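Local coordinates for protein probable benzoylformate decarboxylase (Rhodococcus jostii, PDB 7ORX) that binds thiamine diphosphate and belongs to the family of thiamine diphosphate-dependent enzymes, whose chain folds into three alpha/beta domains and here assembles into a tetramer, at residues Ser61-Leu72 with Ser91-Gly100; Pro240-Arg248 with Met390-Phe400. All coordinates share one frame; numbering follows the deposited sequence.

From the N terminus, the chain runs through helix 50-64 into strand 68-73 and, after helices 74-79 and 82-90, returns beside it as strand 95-101. Contact 1 closes this short crossover in the N-terminal thiamine diphosphate-binding region. Contact 2 opens only later, in the 240-248 loop of the central domain, and closes after 141 residues against 390-400 in the C-terminal thiamine diphosphate-binding region. The two loops therefore follow in series, neither nesting nor crossing, with centres about 22 Å apart. They still meet in space: Leu62, near the end of helix 50-64, packs on Arg242 and Tyr399, bringing parts of all three regions together.

Contact 1: residues Ser61-Leu72 with Ser91-Gly100; sequences SLVTGEATLVNL and SHSPLVVTAG
Thr68 to Leu72 pair one to one with Leu95 to Ala99 as neighbouring parallel strands, their axes 4.7 Å apart at closest and inclined by 22°. Backbone bonds alternate up this ladder: Val96 N meets Thr68 O at 2.9 Å and an almost straight 177°, Val70 N takes Val96 O, Thr98 N takes Val70 O, Leu72 N takes Thr98 O, and Gly100 N takes Leu72 O. The entry is looser, since Thr68 N reaches Pro94 O only weakly, at 3.3 Å; Pro94 is itself the centre of an inverse gamma turn.

Leu69, Asn71, Val96 and Thr98 occupy one face. With its CG trans to the main-chain nitrogen (chi1 -175°), Leu69 leans across to the second strand, where CD1 lies 3.5 Å from Val96 O and 3.8 Å from Thr98 CG2. Next to that methyl, Thr98 OG1 sits 3.2 Å from Asn71 OD1, with Val70 O also near. On the other face Leu72 slants over Val97, its CD1 3.5 Å from Val97 CG1, while the CG1 methyls of Val70 and Val97 meet more distantly. Before the ladder begins, the end of helix 50-64 covers the approach to the second strand: Ser61 OG lies 3.6 Å from Pro94 CD, and the branched end of Leu62 rests on Ser93, whose hydroxyl bonds Asp58 of the same helix.

The connection through helices 74-79 and 82-90 makes this a beta-alpha-beta crossover. Strand 22-25 flanks the pair beyond strand 68-73 and strand 157-162 beyond strand 95-101, both through backbone bonds, while helix 50-64 packs on the Val70, Leu72 and Leu95 face through Ala57, Glu50 and Leu54.

Contact 2: residues Pro240-Arg248 with Met390-Phe400; sequences PSRCPFPTR and MDLSHQGSYYF
Arg242 and Tyr399 lie side by side where a loop of the Rossmann-like central domain meets the edge strand 398-399 of the C-terminal thiamine diphosphate-binding sheet, an interface between domains. Along Arg242, CB stands 3.8 Å from Tyr398 O, and CG comes 4.1 Å from Tyr399 CD1. A turn about the CG-CD bond (chi3 68°) brings the guanidinium to the rim of the neighbouring ring. There NE and CZ are each 3.6 Å from Tyr399 CE1, which lies over one guanidinium face. The two planes are 59° apart, so the ring presents an edge to that face and the groups do not stack flat. At the tip NH2 is 3.5 Å from Tyr399 OH, and Gln395 OE1 stands at the guanidinium edge. The charge is paired outside the two segments, through a salt bridge from NE to Asp215, which also receives the backbone N-H of Gly396; one carboxylate thus holds both sides of the interface.

On one side of the arginine, Phe400 N donates to Ser241 O at 2.9 Å. The Tyr398 ring turns its edge to Pro240 O, and the CB of Tyr398 packs on Cys243 CB. Farther on, Arg248 and Asp391 cross at about a right angle: it is the aliphatic CG of Arg248 that faces the carboxylate, while the guanidinium continues to Gly344 O and the ring of Phe346.

Between these flanks Thr247 bonds through both its backbone and its side chain. Its backbone N meets Leu392 O at 3.0 Å, with 159° at the hydrogen. Its hydroxyl works both ways, OG1 donating to Met390 O at 2.8 Å and accepting from Leu392 N at 3.2 Å.

Contact 1: residues Ser61-Leu72 with Ser91-Gly100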
loop_
_atom_site.group_PDB
_atom_site.type_symbol
_atom_site.label_atom_id
_atom_site.label_comp_id
_atom_site.label_asym_id
_atom_site.label_seq_id
_atom_site.Cartn_x
_atom_site.Cartn_y
_atom_site.Cartn_z
ATOM N N SER C 61 -16.546 21.967 8.329
ATOM C CA SER C 61 -15.265 22.428 7.786
ATOM C C SER C 61 -15.461 23.349 6.581
ATOM O O SER C 61 -14.764 24.349 6.460
ATOM C CB SER C 61 -14.424 21.261 7.444
ATOM O OG SER C 61 -13.385 21.676 6.564
ATOM N N LEU C 62 -16.355 22.995 5.682
ATOM C CA LEU C 62 -16.561 23.748 4.421
ATOM C C LEU C 62 -17.054 25.158 4.737
ATOM O O LEU C 62 -16.644 26.110 4.072
ATOM C CB LEU C 62 -17.566 22.995 3.546
ATOM C CG LEU C 62 -16.997 21.752 2.878
ATOM C CD1 LEU C 62 -18.090 20.796 2.430
ATOM C CD2 LEU C 62 -16.160 22.158 1.705
ATOM N N VAL C 63 -17.892 25.301 5.742
ATOM C CA VAL C 63 -18.458 26.632 6.037
ATOM C C VAL C 63 -17.379 27.495 6.674
ATOM O O VAL C 63 -17.262 28.661 6.251
ATOM C CB VAL C 63 -19.703 26.516 6.911
ATOM C CG1 VAL C 63 -20.127 27.888 7.402
ATOM C CG2 VAL C 63 -20.837 25.796 6.188
ATOM N N THR C 64 -16.613 26.931 7.618
ATOM C CA THR C 64 -15.651 27.687 8.456
ATOM C C THR C 64 -14.352 27.916 7.690
ATOM O O THR C 64 -13.756 28.974 7.896
ATOM C CB THR C 64 -15.343 26.959 9.767
ATOM O OG1 THR C 64 -14.763 25.702 9.443
ATOM C CG2 THR C 64 -16.559 26.707 10.634
ATOM N N GLY C 65 -13.922 26.955 6.865
ATOM C CA GLY C 65 -12.615 27.000 6.207
ATOM C C GLY C 65 -11.557 26.359 7.075
ATOM O O GLY C 65 -10.507 26.033 6.554
ATOM N N GLU C 66 -11.857 26.092 8.336
ATOM C CA GLU C 66 -10.872 25.686 9.364
ATOM C C GLU C 66 -10.696 24.168 9.371
ATOM O O GLU C 66 -11.657 23.469 8.990
ATOM C CB GLU C 66 -11.366 26.143 10.729
ATOM C CG GLU C 66 -11.441 27.654 10.858
ATOM C CD GLU C 66 -12.179 28.126 12.098
ATOM O OE1 GLU C 66 -13.088 27.381 12.619
ATOM O OE2 GLU C 66 -11.795 29.243 12.586
ATOM N N ALA C 67 -9.533 23.684 9.824
ATOM C CA ALA C 67 -9.293 22.246 10.081
ATOM C C ALA C 67 -10.314 21.774 11.105
ATOM O O ALA C 67 -10.709 22.601 11.899
ATOM C CB ALA C 67 -7.891 22.035 10.589
ATOM N N THR C 68 -10.725 20.505 11.100
ATOM C CA THR C 68 -11.812 20.007 11.993
ATOM C C THR C 68 -11.524 18.599 12.479
ATOM O O THR C 68 -11.095 17.809 11.669
ATOM C CB THR C 68 -13.147 20.025 11.241
ATOM O OG1 THR C 68 -13.355 21.391 10.901
ATOM C CG2 THR C 68 -14.324 19.502 12.032
ATOM N N LEU C 69 -11.797 18.306 13.739
ATOM C CA LEU C 69 -11.324 17.045 14.355
ATOM C C LEU C 69 -12.434 16.003 14.302
ATOM O O LEU C 69 -13.548 16.296 14.687
ATOM C CB LEU C 69 -10.897 17.326 15.802
ATOM C CG LEU C 69 -10.260 16.156 16.551
ATOM C CD1 LEU C 69 -9.004 15.640 15.850
ATOM C CD2 LEU C 69 -9.908 16.590 17.967
ATOM N N VAL C 70 -12.103 14.798 13.905
ATOM C CA VAL C 70 -13.040 13.644 13.919
ATOM C C VAL C 70 -12.412 12.569 14.805
ATOM O O VAL C 70 -11.202 12.474 14.761
ATOM C CB VAL C 70 -13.230 13.148 12.484
ATOM C CG1 VAL C 70 -14.076 11.904 12.438
ATOM C CG2 VAL C 70 -13.772 14.258 11.596
ATOM N N ASN C 71 -13.186 11.785 15.550
ATOM C CA ASN C 71 -12.644 10.695 16.386
ATOM C C ASN C 71 -13.487 9.439 16.159
ATOM O O ASN C 71 -14.675 9.404 16.532
ATOM C CB ASN C 71 -12.590 11.121 17.845
ATOM C CG ASN C 71 -12.004 10.061 18.754
ATOM O OD1 ASN C 71 -10.998 9.431 18.431
ATOM N ND2 ASN C 71 -12.634 9.855 19.898
ATOM N N LEU C 72 -12.906 8.399 15.589
ATOM C CA LEU C 72 -13.639 7.195 15.159
ATOM C C LEU C 72 -13.088 5.983 15.894
ATOM O O LEU C 72 -12.024 6.085 16.523
ATOM C CB LEU C 72 -13.426 7.029 13.657
ATOM C CG LEU C 72 -13.944 8.173 12.802
ATOM C CD1 LEU C 72 -13.519 7.993 11.343
ATOM C CD2 LEU C 72 -15.457 8.274 12.909
ATOM N N SER C 91 -13.098 17.964 -2.272
ATOM C CA SER C 91 -13.541 19.270 -1.740
ATOM C C SER C 91 -12.393 19.997 -1.034
ATOM O O SER C 91 -12.622 21.120 -0.559
ATOM C CB SER C 91 -14.750 19.122 -0.855
ATOM O OG SER C 91 -14.482 18.485 0.377
ATOM N N HIS C 92 -11.205 19.370 -0.981
ATOM C CA HIS C 92 -9.985 19.932 -0.341
ATOM C C HIS C 92 -10.356 20.359 1.074
ATOM O O HIS C 92 -10.113 21.548 1.434
ATOM C CB HIS C 92 -9.373 21.089 -1.171
ATOM C CG HIS C 92 -8.869 20.666 -2.509
ATOM N ND1 HIS C 92 -8.053 19.578 -2.661
ATOM C CD2 HIS C 92 -9.009 21.228 -3.725
ATOM C CE1 HIS C 92 -7.770 19.434 -3.937
ATOM N NE2 HIS C 92 -8.340 20.442 -4.611
ATOM N N SER C 93 -10.909 19.414 1.820
ATOM C CA SER C 93 -11.405 19.624 3.193
ATOM C C SER C 93 -10.383 19.139 4.210
ATOM O O SER C 93 -10.012 17.958 4.198
ATOM C CB SER C 93 -12.739 18.968 3.370
ATOM O OG SER C 93 -13.751 19.957 3.180
ATOM N N PRO C 94 -9.872 20.047 5.072
ATOM C CA PRO C 94 -8.852 19.698 6.052
ATOM C C PRO C 94 -9.371 18.963 7.280
ATOM O O PRO C 94 -9.160 19.430 8.349
ATOM C CB PRO C 94 -8.268 21.067 6.437
ATOM C CG PRO C 94 -9.380 22.027 6.219
ATOM C CD PRO C 94 -10.166 21.482 5.045
ATOM N N LEU C 95 -10.024 17.820 7.108
ATOM C CA LEU C 95 -10.429 16.943 8.233
ATOM C C LEU C 95 -9.184 16.288 8.824
ATOM O O LEU C 95 -8.375 15.697 8.073
ATOM C CB LEU C 95 -11.353 15.831 7.742
ATOM C CG LEU C 95 -12.635 16.284 7.050
ATOM C CD1 LEU C 95 -13.547 15.070 6.781
ATOM C CD2 LEU C 95 -13.376 17.307 7.891
ATOM N N VAL C 96 -9.082 16.298 10.140
ATOM C CA VAL C 96 -8.036 15.556 10.887
ATOM C C VAL C 96 -8.732 14.369 11.547
ATOM O O VAL C 96 -9.463 14.572 12.509
ATOM C CB VAL C 96 -7.425 16.500 11.914
ATOM C CG1 VAL C 96 -6.372 15.776 12.707
ATOM C CG2 VAL C 96 -6.907 17.756 11.251
ATOM N N VAL C 97 -8.577 13.179 11.015
ATOM C CA VAL C 97 -9.358 12.028 11.519
ATOM C C VAL C 97 -8.449 11.207 12.421
ATOM O O VAL C 97 -7.525 10.608 11.890
ATOM C CB VAL C 97 -9.829 11.185 10.332
ATOM C CG1 VAL C 97 -10.661 9.991 10.769
ATOM C CG2 VAL C 97 -10.555 12.035 9.314
ATOM N N THR C 98 -8.707 11.181 13.729
ATOM C CA THR C 98 -8.035 10.273 14.689
ATOM C C THR C 98 -8.903 9.023 14.917
ATOM O O THR C 98 -10.130 9.125 15.014
ATOM C CB THR C 98 -7.757 10.992 16.005
ATOM O OG1 THR C 98 -9.013 11.181 16.651
ATOM C CG2 THR C 98 -7.098 12.342 15.817
ATOM N N ALA C 99 -8.268 7.867 15.034
ATOM C CA ALA C 99 -8.938 6.591 15.330
ATOM C C ALA C 99 -8.299 5.983 16.578
ATOM O O ALA C 99 -7.088 6.003 16.690
ATOM C CB ALA C 99 -8.800 5.687 14.135
ATOM N N GLY C 100 -9.101 5.473 17.499
ATOM C CA GLY C 100 -8.616 4.624 18.592
ATOM C C GLY C 100 -8.013 3.331 18.066
ATOM O O GLY C 100 -8.536 2.723 17.128
#

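Contact 2: residues Pro240-Arg248 with Met390-Phe400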
loop_
_atom_site.group_PDB
_atom_site.type_symbol
_atom_site.label_atom_id
_atom_site.label_comp_id
_atom_site.label_asym_id
_atom_site.label_seq_id
_atom_site.Cartn_x
_atom_site.Cartn_y
_atom_site.Cartn_z
ATOM N N PRO C 240 -19.845 20.826 -10.329
ATOM C CA PRO C 240 -19.526 21.733 -9.240
ATOM C C PRO C 240 -19.985 21.211 -7.882
ATOM O O PRO C 240 -21.028 20.595 -7.755
ATOM C CB PRO C 240 -20.333 22.982 -9.597
ATOM C CG PRO C 240 -21.541 22.450 -10.310
ATOM C CD PRO C 240 -21.025 21.273 -11.105
ATOM N N SER C 241 -19.217 21.507 -6.873
ATOM C CA SER C 241 -19.458 21.182 -5.454
ATOM C C SER C 241 -19.692 22.496 -4.712
ATOM O O SER C 241 -20.149 22.399 -3.601
ATOM C CB SER C 241 -18.239 20.437 -4.925
ATOM O OG SER C 241 -17.036 21.089 -5.382
ATOM N N ARG C 242 -19.300 23.656 -5.279
ATOM C CA ARG C 242 -19.536 24.976 -4.645
ATOM C C ARG C 242 -19.974 25.966 -5.715
ATOM O O ARG C 242 -19.827 25.676 -6.895
ATOM C CB ARG C 242 -18.284 25.456 -3.930
ATOM C CG ARG C 242 -17.756 24.443 -2.914
ATOM C CD ARG C 242 -16.499 24.947 -2.206
ATOM N NE ARG C 242 -16.791 26.078 -1.343
ATOM C CZ ARG C 242 -16.216 26.325 -0.190
ATOM N NH1 ARG C 242 -15.289 25.506 0.269
ATOM N NH2 ARG C 242 -16.586 27.377 0.523
ATOM N N CYS C 243 -20.510 27.097 -5.319
ATOM C CA CYS C 243 -20.885 28.156 -6.260
ATOM C C CYS C 243 -19.928 29.327 -6.079
ATOM O O CYS C 243 -19.922 29.975 -5.038
ATOM C CB CYS C 243 -22.301 28.637 -6.016
ATOM S SG CYS C 243 -22.719 30.012 -7.114
ATOM N N PRO C 244 -19.045 29.574 -7.049
ATOM C CA PRO C 244 -18.028 30.604 -6.919
ATOM C C PRO C 244 -18.384 31.996 -7.437
ATOM O O PRO C 244 -17.516 32.866 -7.519
ATOM C CB PRO C 244 -16.915 30.033 -7.804
ATOM C CG PRO C 244 -17.680 29.369 -8.913
ATOM C CD PRO C 244 -18.836 28.714 -8.207
ATOM N N PHE C 245 -19.639 32.220 -7.778
ATOM C CA PHE C 245 -20.011 33.485 -8.458
ATOM C C PHE C 245 -21.482 33.775 -8.242
ATOM O O PHE C 245 -22.271 32.843 -8.171
ATOM C CB PHE C 245 -19.749 33.309 -9.947
ATOM C CG PHE C 245 -19.591 34.584 -10.706
ATOM C CD1 PHE C 245 -18.398 35.277 -10.662
ATOM C CD2 PHE C 245 -20.603 35.039 -11.520
ATOM C CE1 PHE C 245 -18.231 36.444 -11.382
ATOM C CE2 PHE C 245 -20.432 36.206 -12.256
ATOM C CZ PHE C 245 -19.250 36.921 -12.174
ATOM N N PRO C 246 -21.899 35.053 -8.177
ATOM C CA PRO C 246 -23.329 35.372 -8.069
ATOM C C PRO C 246 -24.102 34.851 -9.300
ATOM O O PRO C 246 -23.732 35.172 -10.386
ATOM C CB PRO C 246 -23.367 36.910 -7.957
ATOM C CG PRO C 246 -21.950 37.399 -7.803
ATOM C CD PRO C 246 -21.044 36.243 -8.204
ATOM N N THR C 247 -25.148 34.051 -9.122
ATOM C CA THR C 247 -25.915 33.436 -10.252
ATOM C C THR C 247 -26.810 34.438 -10.980
ATOM O O THR C 247 -27.381 34.014 -11.986
ATOM C CB THR C 247 -26.804 32.264 -9.819
ATOM O OG1 THR C 247 -27.887 32.741 -9.019
ATOM C CG2 THR C 247 -25.993 31.200 -9.104
ATOM N N ARG C 248 -26.952 35.679 -10.505
ATOM C CA ARG C 248 -27.795 36.680 -11.233
ATOM C C ARG C 248 -26.906 37.863 -11.651
ATOM O O ARG C 248 -27.387 38.935 -11.964
ATOM C CB ARG C 248 -29.035 37.112 -10.434
ATOM C CG ARG C 248 -29.911 35.960 -9.969
ATOM C CD ARG C 248 -30.475 35.146 -11.125
ATOM N NE ARG C 248 -31.514 35.897 -11.859
ATOM C CZ ARG C 248 -31.884 35.622 -13.116
ATOM N NH1 ARG C 248 -31.336 34.607 -13.762
ATOM N NH2 ARG C 248 -32.796 36.349 -13.738
ATOM N N MET C 390 -32.219 29.394 -9.180
ATOM C CA MET C 390 -31.781 29.869 -7.840
ATOM C C MET C 390 -31.039 31.193 -7.935
ATOM O O MET C 390 -30.374 31.406 -8.980
ATOM C CB MET C 390 -30.898 28.819 -7.174
ATOM C CG MET C 390 -31.698 27.586 -6.805
ATOM S SD MET C 390 -32.924 27.973 -5.566
ATOM C CE MET C 390 -31.986 27.559 -4.108
ATOM N N ASP C 391 -31.176 32.029 -6.886
ATOM C CA ASP C 391 -30.511 33.367 -6.765
ATOM C C ASP C 391 -29.538 33.329 -5.586
ATOM O O ASP C 391 -29.879 33.813 -4.511
ATOM C CB ASP C 391 -31.501 34.534 -6.624
ATOM C CG ASP C 391 -30.897 35.937 -6.560
ATOM O OD1 ASP C 391 -29.650 36.077 -6.632
ATOM O OD2 ASP C 391 -31.690 36.899 -6.425
ATOM N N LEU C 392 -28.348 32.813 -5.839
ATOM C CA LEU C 392 -27.214 32.702 -4.877
ATOM C C LEU C 392 -26.311 33.912 -5.061
ATOM O O LEU C 392 -25.920 34.157 -6.195
ATOM C CB LEU C 392 -26.450 31.421 -5.211
ATOM C CG LEU C 392 -27.029 30.106 -4.697
ATOM C CD1 LEU C 392 -28.518 30.150 -4.592
ATOM C CD2 LEU C 392 -26.623 28.952 -5.587
ATOM N N SER C 393 -25.974 34.652 -4.013
ATOM C CA SER C 393 -25.203 35.916 -4.193
ATOM C C SER C 393 -24.137 36.150 -3.118
ATOM O O SER C 393 -23.580 37.235 -3.113
ATOM C CB SER C 393 -26.150 37.096 -4.288
ATOM O OG SER C 393 -26.819 37.319 -3.062
ATOM N N HIS C 394 -23.966 35.221 -2.183
ATOM C CA HIS C 394 -23.054 35.297 -1.017
ATOM C C HIS C 394 -22.056 34.153 -1.099
ATOM O O HIS C 394 -22.434 33.054 -1.627
ATOM C CB HIS C 394 -23.789 35.251 0.340
ATOM C CG HIS C 394 -24.519 36.519 0.657
ATOM N ND1 HIS C 394 -25.765 36.799 0.105
ATOM C CD2 HIS C 394 -24.215 37.571 1.457
ATOM C CE1 HIS C 394 -26.190 37.969 0.541
ATOM N NE2 HIS C 394 -25.247 38.470 1.369
ATOM N N GLN C 395 -20.832 34.386 -0.598
ATOM C CA GLN C 395 -19.835 33.308 -0.404
ATOM C C GLN C 395 -20.542 32.126 0.279
ATOM O O GLN C 395 -21.425 32.338 1.114
ATOM C CB GLN C 395 -18.673 33.860 0.430
ATOM C CG GLN C 395 -17.494 32.931 0.574
ATOM C CD GLN C 395 -17.719 31.822 1.570
ATOM O OE1 GLN C 395 -17.096 30.764 1.443
ATOM N NE2 GLN C 395 -18.585 32.039 2.561
ATOM N N GLY C 396 -20.169 30.909 -0.052
ATOM C CA GLY C 396 -20.566 29.737 0.736
ATOM C C GLY C 396 -22.065 29.479 0.684
ATOM O O GLY C 396 -22.575 29.003 1.696
ATOM N N SER C 397 -22.700 29.667 -0.476
ATOM C CA SER C 397 -24.160 29.513 -0.650
ATOM C C SER C 397 -24.570 28.147 -1.208
ATOM O O SER C 397 -25.778 27.854 -1.123
ATOM C CB SER C 397 -24.698 30.598 -1.504
ATOM O OG SER C 397 -24.549 31.841 -0.845
ATOM N N TYR C 398 -23.643 27.339 -1.719
ATOM C CA TYR C 398 -23.916 26.027 -2.360
ATOM C C TYR C 398 -22.792 25.033 -2.019
ATOM O O TYR C 398 -21.624 25.369 -2.191
ATOM C CB TYR C 398 -24.032 26.202 -3.875
ATOM C CG TYR C 398 -24.408 24.957 -4.639
ATOM C CD1 TYR C 398 -25.726 24.595 -4.779
ATOM C CD2 TYR C 398 -23.465 24.128 -5.220
ATOM C CE1 TYR C 398 -26.101 23.459 -5.461
ATOM C CE2 TYR C 398 -23.822 22.971 -5.906
ATOM C CZ TYR C 398 -25.152 22.648 -6.030
ATOM O OH TYR C 398 -25.561 21.522 -6.682
ATOM N N TYR C 399 -23.176 23.845 -1.569
ATOM C CA TYR C 399 -22.304 22.662 -1.404
ATOM C C TYR C 399 -23.025 21.459 -2.029
ATOM O O TYR C 399 -24.184 21.278 -1.823
ATOM C CB TYR C 399 -21.943 22.425 0.067
ATOM C CG TYR C 399 -21.299 23.626 0.683
ATOM C CD1 TYR C 399 -19.975 23.898 0.491
ATOM C CD2 TYR C 399 -22.030 24.545 1.393
ATOM C CE1 TYR C 399 -19.365 25.027 1.017
ATOM C CE2 TYR C 399 -21.455 25.691 1.917
ATOM C CZ TYR C 399 -20.114 25.922 1.738
ATOM O OH TYR C 399 -19.618 27.046 2.275
ATOM N N PHE C 400 -22.284 20.658 -2.788
ATOM C CA PHE C 400 -22.718 19.390 -3.417
ATOM C C PHE C 400 -21.539 18.422 -3.264
ATOM O O PHE C 400 -20.396 18.818 -3.364
ATOM C CB PHE C 400 -23.133 19.680 -4.868
ATOM C CG PHE C 400 -23.535 18.471 -5.662
ATOM C CD1 PHE C 400 -22.611 17.564 -6.104
ATOM C CD2 PHE C 400 -24.864 18.210 -5.939
ATOM C CE1 PHE C 400 -22.994 16.435 -6.816
ATOM C CE2 PHE C 400 -25.254 17.073 -6.633
ATOM C CZ PHE C 400 -24.316 16.171 -7.052
#